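Local coordinates for beta-N-acetylglucosaminidase-like protein Glycoside hydrolase family 20 (Flavobacterium johnsoniae, PDB 6YHH) that probably hydrolyses beta-linked N-acetylhexosamine units from chitin fragments in bacterial chitin degradation, at residues A[27-32]-A[74-79]; A[47-52]-A[63-68]; A[144-149]-A[442-447]; A[196-201]-A[238-243]; A[425-430]-A[472-477]. One frame throughout, in Å; residues are numbered along the deposited sequence.

Interaction 1 of 5, residues A[27-32]-A[74-79]; sequences KNFKVN and AELQIN
Ala74 O is gripped by two hydrogen bonds. Gln77 NE2 reaches back to Ala74 O at 3.0 Å, in the carbonyl plane and on a lone pair. Lys102 NZ gives the second. The bend of the Gln77 chain at chi2 (-71°) brings the amide back to make this bond. The oxygen of the same amide, Gln77 OE1, accepts from Asn32 ND2 at 2.9 Å along an almost straight line (174°), again on a lone pair. Asn32 and Gln77 thus run side by side, with their amide planes 56° apart. An alanine in place of Gln77 would remove both amide bonds and would probably leave Asn32 and the backbone at Ala74 less firmly held. The backbones pair in parallel. Leu76 N bonds to Lys30 O (3.0 Å), Asn32 N to Leu76 O (2.9 Å) and Ile78 N to Asn32 O (2.9 Å). Toward the start of both segments, Asn28 ND2 meets Glu75 OE2 at 3.0 Å, from above the carboxylate plane. The opposite face of the sheet is apolar. Val31 CG2 touches Ile78 CD1 at 3.6 Å, and helix 40-56 packs over them. The two faces therefore differ in chemistry: paired amides on one, hydrocarbon against helices on the other.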
# COMPACT_ATOMS: atom_id res chain seq x y z
N LYS A 27 -2.29 28.12 13.40
CA LYS A 27 -1.53 27.35 14.35
C LYS A 27 -2.07 27.35 15.79
O LYS A 27 -1.67 26.54 16.62
CB LYS A 27 -0.05 27.82 14.31
CG LYS A 27 0.94 26.69 14.62
CD LYS A 27 2.33 27.13 14.23
CE LYS A 27 3.29 26.19 14.88
NZ LYS A 27 3.50 25.06 14.01
N ASN A 28 -3.08 28.17 16.06
CA ASN A 28 -3.77 28.18 17.35
C ASN A 28 -4.79 27.06 17.48
O ASN A 28 -5.31 26.79 18.55
CB ASN A 28 -4.53 29.54 17.58
CG ASN A 28 -4.98 29.69 19.02
OD1 ASN A 28 -4.16 29.46 19.94
ND2 ASN A 28 -6.29 30.01 19.26
N PHE A 29 -5.12 26.42 16.34
CA PHE A 29 -6.11 25.36 16.37
C PHE A 29 -5.83 24.19 17.30
O PHE A 29 -4.75 23.54 17.24
CB PHE A 29 -6.36 24.85 14.97
CG PHE A 29 -7.54 23.91 14.84
CD1 PHE A 29 -8.83 24.42 14.74
CD2 PHE A 29 -7.38 22.54 14.78
CE1 PHE A 29 -9.90 23.55 14.61
CE2 PHE A 29 -8.48 21.69 14.60
CZ PHE A 29 -9.73 22.21 14.57
N LYS A 30 -6.82 23.92 18.14
CA LYS A 30 -6.85 22.81 19.05
C LYS A 30 -8.24 22.21 19.18
O LYS A 30 -9.25 22.87 18.85
CB LYS A 30 -6.34 23.27 20.47
CG LYS A 30 -4.89 23.72 20.52
CD LYS A 30 -4.43 24.09 21.94
CE LYS A 30 -4.68 25.59 22.23
NZ LYS A 30 -4.19 26.72 21.32
N VAL A 31 -8.28 20.99 19.70
CA VAL A 31 -9.48 20.21 19.92
C VAL A 31 -9.63 19.80 21.38
O VAL A 31 -8.68 19.46 22.08
CB VAL A 31 -9.57 18.98 18.97
CG1 VAL A 31 -8.49 17.97 19.28
CG2 VAL A 31 -10.93 18.32 19.03
N ASN A 32 -10.88 19.80 21.81
CA ASN A 32 -11.27 19.41 23.17
C ASN A 32 -12.51 18.56 23.09
O ASN A 32 -13.37 18.85 22.23
CB ASN A 32 -11.62 20.68 23.96
CG ASN A 32 -11.80 20.40 25.43
OD1 ASN A 32 -10.89 19.86 26.09
ND2 ASN A 32 -13.02 20.71 25.97
N ALA A 74 -10.45 25.29 23.62
CA ALA A 74 -10.10 24.95 22.25
C ALA A 74 -11.07 25.46 21.20
O ALA A 74 -12.31 25.52 21.44
CB ALA A 74 -10.02 23.43 22.15
N GLU A 75 -10.57 25.77 20.01
CA GLU A 75 -11.40 26.24 18.89
C GLU A 75 -12.40 25.20 18.42
O GLU A 75 -13.43 25.58 17.89
CB GLU A 75 -10.56 26.79 17.75
CG GLU A 75 -9.96 28.14 18.05
CD GLU A 75 -8.85 28.53 17.10
OE1 GLU A 75 -8.39 27.66 16.25
OE2 GLU A 75 -8.43 29.73 17.18
N LEU A 76 -12.06 23.93 18.55
CA LEU A 76 -12.99 22.82 18.22
C LEU A 76 -13.37 22.09 19.46
O LEU A 76 -12.53 21.47 20.15
CB LEU A 76 -12.39 21.83 17.15
CG LEU A 76 -13.29 20.60 16.86
CD1 LEU A 76 -14.64 20.90 16.22
CD2 LEU A 76 -12.50 19.67 15.97
N GLN A 77 -14.67 22.13 19.76
CA GLN A 77 -15.27 21.43 20.93
C GLN A 77 -16.16 20.34 20.44
O GLN A 77 -16.98 20.58 19.55
CB GLN A 77 -16.17 22.39 21.72
CG GLN A 77 -15.42 23.52 22.33
CD GLN A 77 -14.55 23.05 23.49
OE1 GLN A 77 -14.90 22.09 24.23
NE2 GLN A 77 -13.37 23.73 23.65
N ILE A 78 -15.96 19.16 21.01
CA ILE A 78 -16.69 18.00 20.70
C ILE A 78 -17.34 17.49 21.99
O ILE A 78 -16.65 17.06 22.90
CB ILE A 78 -15.76 16.91 20.13
CG1 ILE A 78 -14.95 17.42 18.93
CG2 ILE A 78 -16.56 15.68 19.81
CD1 ILE A 78 -13.90 16.43 18.54
N ASN A 79 -18.68 17.51 22.00
CA ASN A 79 -19.46 17.12 23.19
C ASN A 79 -20.28 15.87 22.82
O ASN A 79 -21.03 15.90 21.82
CB ASN A 79 -20.45 18.18 23.59
CG ASN A 79 -19.83 19.55 23.79
OD1 ASN A 79 -20.23 20.56 23.14
ND2 ASN A 79 -18.86 19.62 24.68
O HOH W 1 -7.64 26.46 20.04

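Interaction 2 of 5, residues A[47-52]-A[63-68]; sequences RFLRRL and GFITKL
Arg50 NH1 donates to Gly63 O at 2.7 Å, and the bond is fairly straight (165°). The oxygen lies in the plane of the guanidinium, at its edge. Seen from the acceptor, the donor stands above the carbonyl plane, 59° out of it, and so does not sit on a lone pair. Beside this bond is a small apolar touch. Leu49 CD2 meets Ile65 CD1 at 3.8 Å, tip to tip, the two side chains crossing at about a right angle. The Arg50 chain is bent at both chi2 and chi3, which folds the guanidinium back toward the loop. A second bond fixes its rotation: Arg50 NH2 donates to Gln62 O, so one guanidinium holds two successive backbone carbonyls. The loop has a further anchor on the same helix, where Ile65 N bonds to Thr46 OG1. Arg50 also packs on Tyr550 of the second subunit, and Phe64 on Asp204 of that subunit, so this edge of the domain lies close to the dimer partner. The loop touches helix 40-56 at Gly63 and Ile65 and then leads away from it. Ile65 also packs on Val31 and Ile33 of strand 31-35, so it is in contact with both helix and strand, while Phe48 of the helix packs against helix 110-123.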
# COMPACT_ATOMS: atom_id res chain seq x y z
N ARG A 47 -6.85 10.98 14.83
CA ARG A 47 -6.72 10.77 13.36
C ARG A 47 -7.27 11.94 12.59
O ARG A 47 -6.71 12.33 11.63
CB ARG A 47 -7.40 9.47 12.97
CG ARG A 47 -6.66 8.26 13.47
CD ARG A 47 -7.24 6.93 13.07
NE ARG A 47 -8.56 6.61 13.61
CZ ARG A 47 -8.72 5.99 14.78
NH1 ARG A 47 -7.65 5.61 15.49
NH2 ARG A 47 -9.94 5.75 15.20
N PHE A 48 -8.36 12.54 13.05
CA PHE A 48 -8.92 13.74 12.45
C PHE A 48 -7.84 14.85 12.34
O PHE A 48 -7.62 15.49 11.33
CB PHE A 48 -10.19 14.22 13.19
CG PHE A 48 -10.52 15.66 12.92
CD1 PHE A 48 -11.24 16.08 11.80
CD2 PHE A 48 -10.07 16.63 13.77
CE1 PHE A 48 -11.54 17.42 11.59
CE2 PHE A 48 -10.31 17.98 13.52
CZ PHE A 48 -11.03 18.40 12.45
N LEU A 49 -7.20 15.09 13.48
CA LEU A 49 -6.19 16.15 13.58
C LEU A 49 -4.99 15.85 12.66
O LEU A 49 -4.53 16.72 11.94
CB LEU A 49 -5.78 16.31 15.03
CG LEU A 49 -4.89 17.51 15.32
CD1 LEU A 49 -5.69 18.75 15.05
CD2 LEU A 49 -4.43 17.52 16.77
N ARG A 50 -4.53 14.60 12.68
CA ARG A 50 -3.48 14.17 11.78
C ARG A 50 -3.86 14.37 10.33
O ARG A 50 -3.08 14.91 9.52
CB ARG A 50 -3.06 12.73 12.01
CG ARG A 50 -2.46 12.38 13.37
CD ARG A 50 -1.05 13.01 13.50
NE ARG A 50 -1.07 14.39 13.92
CZ ARG A 50 -1.29 14.84 15.16
NH1 ARG A 50 -1.60 13.96 16.14
NH2 ARG A 50 -1.23 16.13 15.39
N ARG A 51 -5.10 13.98 9.97
CA ARG A 51 -5.52 14.13 8.60
C ARG A 51 -5.64 15.62 8.19
O ARG A 51 -5.19 16.03 7.11
CB ARG A 51 -6.84 13.42 8.36
CG ARG A 51 -6.70 11.92 8.43
CD ARG A 51 -7.99 11.19 8.66
NE ARG A 51 -8.95 11.36 7.62
CZ ARG A 51 -10.26 11.10 7.73
NH1 ARG A 51 -10.76 10.79 8.90
NH2 ARG A 51 -11.06 11.20 6.67
N LEU A 52 -6.22 16.41 9.06
CA LEU A 52 -6.31 17.84 8.80
C LEU A 52 -4.97 18.50 8.60
O LEU A 52 -4.80 19.31 7.71
CB LEU A 52 -7.10 18.50 9.96
CG LEU A 52 -7.37 19.97 9.80
CD1 LEU A 52 -8.17 20.28 8.52
CD2 LEU A 52 -8.05 20.55 11.02
N GLY A 63 -0.33 16.47 19.90
CA GLY A 63 0.05 15.19 19.33
C GLY A 63 -1.12 14.24 19.48
O GLY A 63 -2.12 14.41 18.80
N PHE A 64 -1.00 13.29 20.37
CA PHE A 64 -2.11 12.35 20.67
C PHE A 64 -3.15 12.96 21.61
O PHE A 64 -2.79 13.67 22.57
CB PHE A 64 -1.54 11.08 21.27
CG PHE A 64 -0.71 10.26 20.28
CD1 PHE A 64 0.63 10.53 20.12
CD2 PHE A 64 -1.30 9.26 19.48
CE1 PHE A 64 1.40 9.81 19.20
CE2 PHE A 64 -0.53 8.54 18.54
CZ PHE A 64 0.82 8.81 18.42
N ILE A 65 -4.44 12.71 21.33
CA ILE A 65 -5.57 13.14 22.18
C ILE A 65 -5.99 11.87 22.93
O ILE A 65 -6.26 10.81 22.34
CB ILE A 65 -6.67 13.77 21.31
CG1 ILE A 65 -6.26 15.16 20.83
CG2 ILE A 65 -7.97 13.84 22.10
CD1 ILE A 65 -5.76 15.17 19.44
N THR A 66 -5.95 11.94 24.29
CA THR A 66 -6.17 10.76 25.11
C THR A 66 -7.20 10.85 26.27
O THR A 66 -7.60 9.79 26.79
CB THR A 66 -4.86 10.26 25.75
OG1 THR A 66 -4.27 11.31 26.49
CG2 THR A 66 -3.88 9.84 24.65
N LYS A 67 -7.56 12.08 26.63
CA LYS A 67 -8.49 12.35 27.78
C LYS A 67 -9.48 13.45 27.43
O LYS A 67 -9.28 14.26 26.53
CB LYS A 67 -7.67 12.82 28.99
CG LYS A 67 -6.62 11.84 29.57
CD LYS A 67 -5.73 12.51 30.66
N LEU A 68 -10.53 13.49 28.23
CA LEU A 68 -11.47 14.58 28.20
C LEU A 68 -10.86 15.85 28.75
O LEU A 68 -10.02 15.83 29.66
CB LEU A 68 -12.74 14.22 28.99
CG LEU A 68 -13.47 12.94 28.62
CD1 LEU A 68 -14.57 12.58 29.64
CD2 LEU A 68 -14.05 12.99 27.24

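Interaction 3 of 5, residues A[144-149]-A[442-447]; sequences FTWRGL and RILGGE
Strand 146-152 and strand 443-450 are the first and last strands of the catalytic barrel, and they meet here. They run parallel, with 16° between the short strand axes and 4.8 Å at closest approach. Trp146 uses both its backbone groups: its N bonds to Leu444 O at 2.9 Å and its O accepts from Gly446 N at 3.0 Å. Gly148 N then bonds to Gly446 O. Gly445 lies between these bonds. A CB there would collide with Trp146 O and with the preceding carbonyl, so the backbone calls for glycine. Phe144 CB rests on Gly445 CA at 3.6 Å. The side chains add one hydrogen bond. Trp146 NE1 donates to Glu447 OE2 at 2.9 Å, with the oxygen in the indole plane at the ring edge. Both CG atoms are anti to their backbone N, and the Glu447 chain is extended. The other carboxylate oxygen, Glu447 OE1, is held by His179 ND1 of strand 177-184. On the other face Arg147 lies against helix 467-476. Its NH1 bonds to Phe144 O, while NH2 bonds to Lys174 O and forms a salt bridge with Glu92. This parallel junction of first and last strand is what closes a TIM barrel.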
# COMPACT_ATOMS: atom_id res chain seq x y z
N PHE A 144 -30.73 4.97 6.80
CA PHE A 144 -30.82 3.55 7.12
C PHE A 144 -29.79 3.24 8.15
O PHE A 144 -28.66 3.84 8.13
CB PHE A 144 -30.51 2.67 5.87
CG PHE A 144 -31.54 2.80 4.77
CD1 PHE A 144 -32.77 2.16 4.91
CD2 PHE A 144 -31.31 3.56 3.62
CE1 PHE A 144 -33.74 2.31 3.90
CE2 PHE A 144 -32.28 3.67 2.64
CZ PHE A 144 -33.49 3.02 2.79
N THR A 145 -30.10 2.25 8.96
CA THR A 145 -29.16 1.86 9.99
C THR A 145 -28.00 0.89 9.55
O THR A 145 -26.98 0.86 10.22
CB THR A 145 -29.91 1.26 11.25
OG1 THR A 145 -29.07 1.32 12.40
CG2 THR A 145 -30.37 -0.16 11.04
N TRP A 146 -28.21 0.12 8.49
CA TRP A 146 -27.24 -0.85 7.96
C TRP A 146 -26.70 -0.27 6.71
O TRP A 146 -27.40 -0.16 5.74
CB TRP A 146 -27.96 -2.20 7.71
CG TRP A 146 -27.04 -3.29 7.29
CD1 TRP A 146 -26.18 -3.29 6.19
CD2 TRP A 146 -26.87 -4.54 7.94
NE1 TRP A 146 -25.50 -4.49 6.13
CE2 TRP A 146 -25.85 -5.26 7.21
CE3 TRP A 146 -27.41 -5.10 9.09
CZ2 TRP A 146 -25.50 -6.54 7.55
CZ3 TRP A 146 -27.00 -6.37 9.47
CH2 TRP A 146 -26.05 -7.07 8.66
N ARG A 147 -25.46 0.21 6.74
CA ARG A 147 -24.83 0.87 5.61
C ARG A 147 -23.45 0.20 5.41
O ARG A 147 -22.47 0.55 6.06
CB ARG A 147 -24.70 2.36 5.83
CG ARG A 147 -26.03 2.99 6.25
CD ARG A 147 -25.92 4.46 6.48
NE ARG A 147 -24.86 4.84 7.40
CZ ARG A 147 -24.91 4.70 8.72
NH1 ARG A 147 -26.05 4.31 9.31
NH2 ARG A 147 -23.88 4.97 9.44
N GLY A 148 -23.45 -0.81 4.52
CA GLY A 148 -22.39 -1.80 4.49
C GLY A 148 -21.57 -1.96 3.21
O GLY A 148 -21.99 -1.58 2.09
N LEU A 149 -20.38 -2.47 3.42
CA LEU A 149 -19.54 -3.05 2.34
C LEU A 149 -19.26 -4.50 2.72
O LEU A 149 -18.80 -4.74 3.83
CB LEU A 149 -18.15 -2.35 2.19
CG LEU A 149 -17.20 -2.90 1.13
CD1 LEU A 149 -17.68 -2.77 -0.30
CD2 LEU A 149 -15.82 -2.21 1.29
N ARG A 442 -38.62 -2.74 8.58
CA ARG A 442 -37.86 -3.99 8.39
C ARG A 442 -36.74 -3.83 7.36
O ARG A 442 -35.94 -4.74 7.26
CB ARG A 442 -38.79 -5.12 7.94
CG ARG A 442 -39.66 -5.65 9.09
CD ARG A 442 -40.63 -6.74 8.64
NE ARG A 442 -41.64 -6.85 9.70
CZ ARG A 442 -42.96 -6.83 9.52
NH1 ARG A 442 -43.58 -6.82 8.33
NH2 ARG A 442 -43.71 -6.81 10.62
N ILE A 443 -36.74 -2.78 6.54
CA ILE A 443 -35.65 -2.55 5.61
C ILE A 443 -34.49 -1.94 6.39
O ILE A 443 -34.45 -0.73 6.74
CB ILE A 443 -36.08 -1.66 4.46
CG1 ILE A 443 -37.25 -2.29 3.70
CG2 ILE A 443 -34.94 -1.47 3.48
CD1 ILE A 443 -37.98 -1.37 2.72
N LEU A 444 -33.57 -2.78 6.77
CA LEU A 444 -32.48 -2.31 7.64
C LEU A 444 -31.53 -1.37 6.88
O LEU A 444 -30.91 -0.48 7.48
CB LEU A 444 -31.63 -3.48 8.20
CG LEU A 444 -32.41 -4.46 9.04
CD1 LEU A 444 -31.57 -5.63 9.54
CD2 LEU A 444 -33.03 -3.75 10.23
N GLY A 445 -31.35 -1.60 5.57
CA GLY A 445 -30.43 -0.79 4.80
C GLY A 445 -29.89 -1.55 3.62
O GLY A 445 -30.60 -2.38 3.02
N GLY A 446 -28.65 -1.25 3.24
CA GLY A 446 -28.08 -1.88 2.03
C GLY A 446 -26.60 -2.11 2.20
O GLY A 446 -25.98 -1.61 3.15
N GLU A 447 -26.06 -2.85 1.23
CA GLU A 447 -24.68 -3.16 1.23
C GLU A 447 -24.09 -3.34 -0.17
O GLU A 447 -24.61 -4.14 -0.95
CB GLU A 447 -24.56 -4.39 2.06
CG GLU A 447 -23.24 -4.94 2.25
CD GLU A 447 -23.34 -6.16 3.22
OE1 GLU A 447 -23.12 -7.28 2.72
OE2 GLU A 447 -23.62 -6.00 4.44
O HOH W 2 -33.01 1.48 8.78

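Interaction 4 of 5, residues A[196-201]-A[238-243]; sequences PKLIEL and SAILTA
One hydrogen bond crosses this contact. Lys197 NZ reaches Ala243 O at 3.0 Å, approaching nearly along the C=O axis (161°). The lysine chain is bent at chi3 (-69°) to bring the ammonium there. Since Ala243 ends helix 238-243, the positive charge would probably interact well with the carbonyl end of the helix. The apolar contacts centre on the Ala243 methyl. Ala243 CB is met by Leu198 CD2 at 3.7 Å and by Lys197 CB at 4.0 Å, and it also lies near Lys197 O. The same Leu198 CD2 reaches Ile240 CA at 3.9 Å. Both short helices belong to excursions between strands and main helices of the barrel: helix 197-202 comes after strand 187-188, and helix 238-243 comes after strand 226-230. They cross almost at right angles, 104° between the short axes, with 8.6 Å between them at closest approach. Trp188 is shared, touched by Leu198 from one helix and by Ile240 from the other. At the remaining edge the contact is between a methyl and a carbonyl. Thr242 CG2 touches Leu201 O at 3.4 Å. The hydroxyl of Thr242 stays with its own helix, where OG1 donates to Ser238 O at 2.7 Å.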
# COMPACT_ATOMS: atom_id res chain seq x y z
N PRO A 196 -7.80 -27.84 11.95
CA PRO A 196 -6.66 -27.36 11.17
C PRO A 196 -6.61 -27.73 9.73
O PRO A 196 -5.96 -27.03 8.94
CB PRO A 196 -5.45 -27.92 11.92
CG PRO A 196 -6.01 -29.17 12.48
CD PRO A 196 -7.33 -28.74 13.06
N LYS A 197 -7.32 -28.78 9.32
CA LYS A 197 -7.34 -29.18 7.95
C LYS A 197 -7.90 -28.06 7.05
O LYS A 197 -7.57 -28.00 5.86
CB LYS A 197 -8.12 -30.42 7.73
CG LYS A 197 -7.37 -31.69 8.22
CD LYS A 197 -8.05 -32.99 7.77
CE LYS A 197 -9.40 -33.31 8.39
NZ LYS A 197 -10.19 -34.35 7.68
N LEU A 198 -8.75 -27.23 7.60
CA LEU A 198 -9.30 -26.11 6.76
C LEU A 198 -8.19 -25.13 6.34
O LEU A 198 -8.23 -24.60 5.21
CB LEU A 198 -10.41 -25.42 7.49
CG LEU A 198 -11.74 -26.18 7.53
CD1 LEU A 198 -12.62 -25.69 8.64
CD2 LEU A 198 -12.48 -26.19 6.17
N ILE A 199 -7.22 -24.94 7.20
CA ILE A 199 -6.05 -24.10 6.86
C ILE A 199 -5.07 -24.88 5.98
O ILE A 199 -4.52 -24.40 4.99
CB ILE A 199 -5.40 -23.50 8.13
CG1 ILE A 199 -6.38 -22.55 8.78
CG2 ILE A 199 -4.07 -22.83 7.77
CD1 ILE A 199 -6.86 -21.43 7.84
N GLU A 200 -4.74 -26.12 6.42
CA GLU A 200 -3.78 -26.90 5.72
C GLU A 200 -4.13 -27.17 4.28
O GLU A 200 -3.26 -27.05 3.36
CB GLU A 200 -3.61 -28.25 6.45
CG GLU A 200 -2.50 -29.12 5.90
CD GLU A 200 -2.63 -30.62 6.30
OE1 GLU A 200 -3.57 -31.10 7.00
OE2 GLU A 200 -1.72 -31.36 5.85
N LEU A 201 -5.38 -27.54 4.06
CA LEU A 201 -5.84 -28.11 2.80
C LEU A 201 -6.73 -27.16 1.98
O LEU A 201 -6.93 -27.42 0.81
CB LEU A 201 -6.62 -29.40 3.05
CG LEU A 201 -5.82 -30.53 3.72
CD1 LEU A 201 -6.72 -31.71 3.90
CD2 LEU A 201 -4.56 -30.88 2.92
N SER A 238 -16.73 -26.03 -2.05
CA SER A 238 -15.53 -26.75 -2.58
C SER A 238 -14.37 -26.85 -1.59
O SER A 238 -13.71 -27.88 -1.49
CB SER A 238 -15.03 -26.20 -3.93
OG SER A 238 -16.08 -26.11 -4.85
N ALA A 239 -14.06 -25.72 -0.95
CA ALA A 239 -12.95 -25.62 -0.07
C ALA A 239 -13.22 -26.32 1.23
O ALA A 239 -12.39 -27.14 1.65
CB ALA A 239 -12.64 -24.18 0.20
N ILE A 240 -14.42 -26.13 1.80
CA ILE A 240 -14.77 -26.86 3.03
C ILE A 240 -14.62 -28.38 2.83
O ILE A 240 -14.07 -29.14 3.69
CB ILE A 240 -16.17 -26.50 3.49
CG1 ILE A 240 -16.22 -25.04 3.96
CG2 ILE A 240 -16.59 -27.42 4.64
CD1 ILE A 240 -17.61 -24.61 4.29
N LEU A 241 -15.11 -28.83 1.70
CA LEU A 241 -15.17 -30.28 1.42
C LEU A 241 -13.82 -30.84 0.94
O LEU A 241 -13.64 -32.02 0.87
CB LEU A 241 -16.25 -30.54 0.37
CG LEU A 241 -17.67 -30.29 0.89
CD1 LEU A 241 -18.70 -30.35 -0.23
CD2 LEU A 241 -18.03 -31.35 1.93
N THR A 242 -12.88 -29.98 0.53
CA THR A 242 -11.49 -30.41 0.35
C THR A 242 -10.89 -30.87 1.70
O THR A 242 -10.18 -31.87 1.76
CB THR A 242 -10.66 -29.26 -0.29
OG1 THR A 242 -11.21 -28.94 -1.54
CG2 THR A 242 -9.20 -29.66 -0.44
N ALA A 243 -11.18 -30.14 2.77
CA ALA A 243 -10.75 -30.50 4.11
C ALA A 243 -11.60 -31.66 4.74
O ALA A 243 -11.03 -32.57 5.38
CB ALA A 243 -10.85 -29.31 5.05

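Interaction 5 of 5, residues A[425-430]-A[472-477]; sequences LNDPMP and AERLWS
The Arg474 guanidinium and the Asp427 carboxylate are nearly parallel, their planes 12° apart. Asn426 O lies at the guanidinium edge, near its plane. Asp427 OD2 is well out of that plane, 4.3 Å from Arg474 NE, so only the charges are close and no N-H points at it. The N-H groups go to other partners: Arg474 NE to Tyr424 O and NH2 to Ile481 O. The Tyr424 ring adds a cation-pi contact. Alkyl carbons do the touching, with Arg474 CG 3.3 Å from Asn426 O and Arg474 CD 3.6 Å from Asp427 OD2. Pro428 CG meets Leu475 CD2 at 3.8 Å. Asp427 OD1 accepts from Met429 N at 2.8 Å, an Asx turn, while OD2 forms a salt bridge with Arg143. An alanine at Asp427 would lose both bonds and would probably leave the loop less firmly shaped. No hydrogen bond joins the two segments. They meet by packing and nearby opposite charge, and the buried Asn426 O has no partner, probably at some cost.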
# COMPACT_ATOMS: atom_id res chain seq x y z
N LEU A 425 -28.68 5.30 -7.90
CA LEU A 425 -30.18 5.43 -7.98
C LEU A 425 -30.86 4.19 -7.50
O LEU A 425 -32.07 4.15 -7.35
CB LEU A 425 -30.56 5.75 -9.37
CG LEU A 425 -29.98 7.13 -9.80
CD1 LEU A 425 -30.34 7.40 -11.25
CD2 LEU A 425 -30.32 8.30 -8.84
N ASN A 426 -30.09 3.17 -7.08
CA ASN A 426 -30.69 1.98 -6.56
C ASN A 426 -31.13 2.20 -5.10
O ASN A 426 -30.34 2.48 -4.25
CB ASN A 426 -29.61 0.88 -6.54
CG ASN A 426 -30.12 -0.50 -6.16
OD1 ASN A 426 -30.99 -1.05 -6.85
ND2 ASN A 426 -29.49 -1.13 -5.14
N ASP A 427 -32.38 2.02 -4.76
CA ASP A 427 -32.85 2.43 -3.42
C ASP A 427 -33.37 1.24 -2.65
O ASP A 427 -34.20 0.46 -3.20
CB ASP A 427 -33.94 3.47 -3.61
CG ASP A 427 -34.27 4.23 -2.35
OD1 ASP A 427 -34.75 3.65 -1.39
OD2 ASP A 427 -33.97 5.39 -2.29
N PRO A 428 -32.95 1.05 -1.42
CA PRO A 428 -33.46 -0.08 -0.67
C PRO A 428 -34.99 -0.04 -0.45
O PRO A 428 -35.61 -1.10 -0.18
CB PRO A 428 -32.72 0.03 0.65
CG PRO A 428 -31.47 0.82 0.33
CD PRO A 428 -31.92 1.81 -0.68
N MET A 429 -35.57 1.16 -0.54
CA MET A 429 -37.05 1.31 -0.44
C MET A 429 -37.71 1.11 -1.76
O MET A 429 -37.50 1.86 -2.74
CB MET A 429 -37.45 2.68 0.11
CG MET A 429 -38.95 2.83 0.39
SD MET A 429 -39.44 1.98 1.90
CE MET A 429 -38.42 2.95 3.08
N PRO A 430 -38.51 0.05 -1.82
CA PRO A 430 -39.16 -0.19 -3.13
C PRO A 430 -40.24 0.85 -3.42
O PRO A 430 -40.80 1.46 -2.48
CB PRO A 430 -39.82 -1.57 -2.94
CG PRO A 430 -40.14 -1.63 -1.45
CD PRO A 430 -38.98 -0.89 -0.78
N ALA A 472 -22.68 5.04 -0.39
CA ALA A 472 -22.75 5.56 0.96
C ALA A 472 -23.77 6.66 1.03
O ALA A 472 -24.50 6.77 2.02
CB ALA A 472 -21.39 6.00 1.47
N GLU A 473 -23.75 7.56 0.03
CA GLU A 473 -24.74 8.66 0.03
C GLU A 473 -26.17 8.14 -0.08
O GLU A 473 -27.10 8.56 0.69
CB GLU A 473 -24.45 9.66 -1.05
CG GLU A 473 -25.59 10.68 -1.21
CD GLU A 473 -25.06 11.95 -1.80
OE1 GLU A 473 -25.30 12.24 -2.99
OE2 GLU A 473 -24.25 12.63 -1.08
N ARG A 474 -26.40 7.16 -0.94
CA ARG A 474 -27.73 6.56 -0.97
C ARG A 474 -28.18 5.97 0.35
O ARG A 474 -29.37 6.00 0.70
CB ARG A 474 -27.85 5.53 -2.09
CG ARG A 474 -29.23 4.86 -2.24
CD ARG A 474 -30.42 5.81 -2.46
NE ARG A 474 -30.09 6.67 -3.57
CZ ARG A 474 -30.08 8.00 -3.54
NH1 ARG A 474 -30.48 8.76 -2.50
NH2 ARG A 474 -29.66 8.58 -4.60
N LEU A 475 -27.28 5.41 1.11
CA LEU A 475 -27.64 4.71 2.30
C LEU A 475 -27.80 5.65 3.49
O LEU A 475 -28.47 5.29 4.45
CB LEU A 475 -26.60 3.61 2.58
CG LEU A 475 -26.59 2.54 1.49
CD1 LEU A 475 -25.47 1.53 1.84
CD2 LEU A 475 -27.94 1.90 1.21
N TRP A 476 -27.21 6.85 3.42
CA TRP A 476 -27.26 7.82 4.55
C TRP A 476 -28.24 8.96 4.27
O TRP A 476 -29.04 9.33 5.14
CB TRP A 476 -25.85 8.38 4.80
CG TRP A 476 -25.83 9.50 5.84
CD1 TRP A 476 -26.27 10.77 5.67
CD2 TRP A 476 -25.37 9.39 7.18
NE1 TRP A 476 -26.15 11.47 6.87
CE2 TRP A 476 -25.57 10.64 7.80
CE3 TRP A 476 -24.77 8.36 7.93
CZ2 TRP A 476 -25.27 10.87 9.14
CZ3 TRP A 476 -24.47 8.61 9.27
CH2 TRP A 476 -24.72 9.86 9.86
N SER A 477 -28.13 9.56 3.10
CA SER A 477 -28.79 10.84 2.81
C SER A 477 -30.30 10.60 2.55
O SER A 477 -30.80 9.49 2.38
CB SER A 477 -28.20 11.47 1.57
OG SER A 477 -26.84 11.89 1.82

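In the fold
Interaction 1 closes the first loop, pairing strand 31-35 in parallel with strand 76-80, with helix 40-56 as the connection between them, a beta-alpha-beta crossover. Interaction 2 is nested inside that loop and ties the helix to the chain returning from it. The two touch, at Leu76 and Phe48 among others, where the helix packs on the face of the sheet. Interaction 3 closes the barrel across nearly 300 residues. Interaction 4 is nested within that span and closes a loop of about 36 residues, joining the short helices 197-202 and 238-243. Interaction 5 joins the loop after helix 420-424 to helix 467-476. It crosses interaction 3 along the chain, and the two touch: Phe144 N probably bonds to Leu475 O.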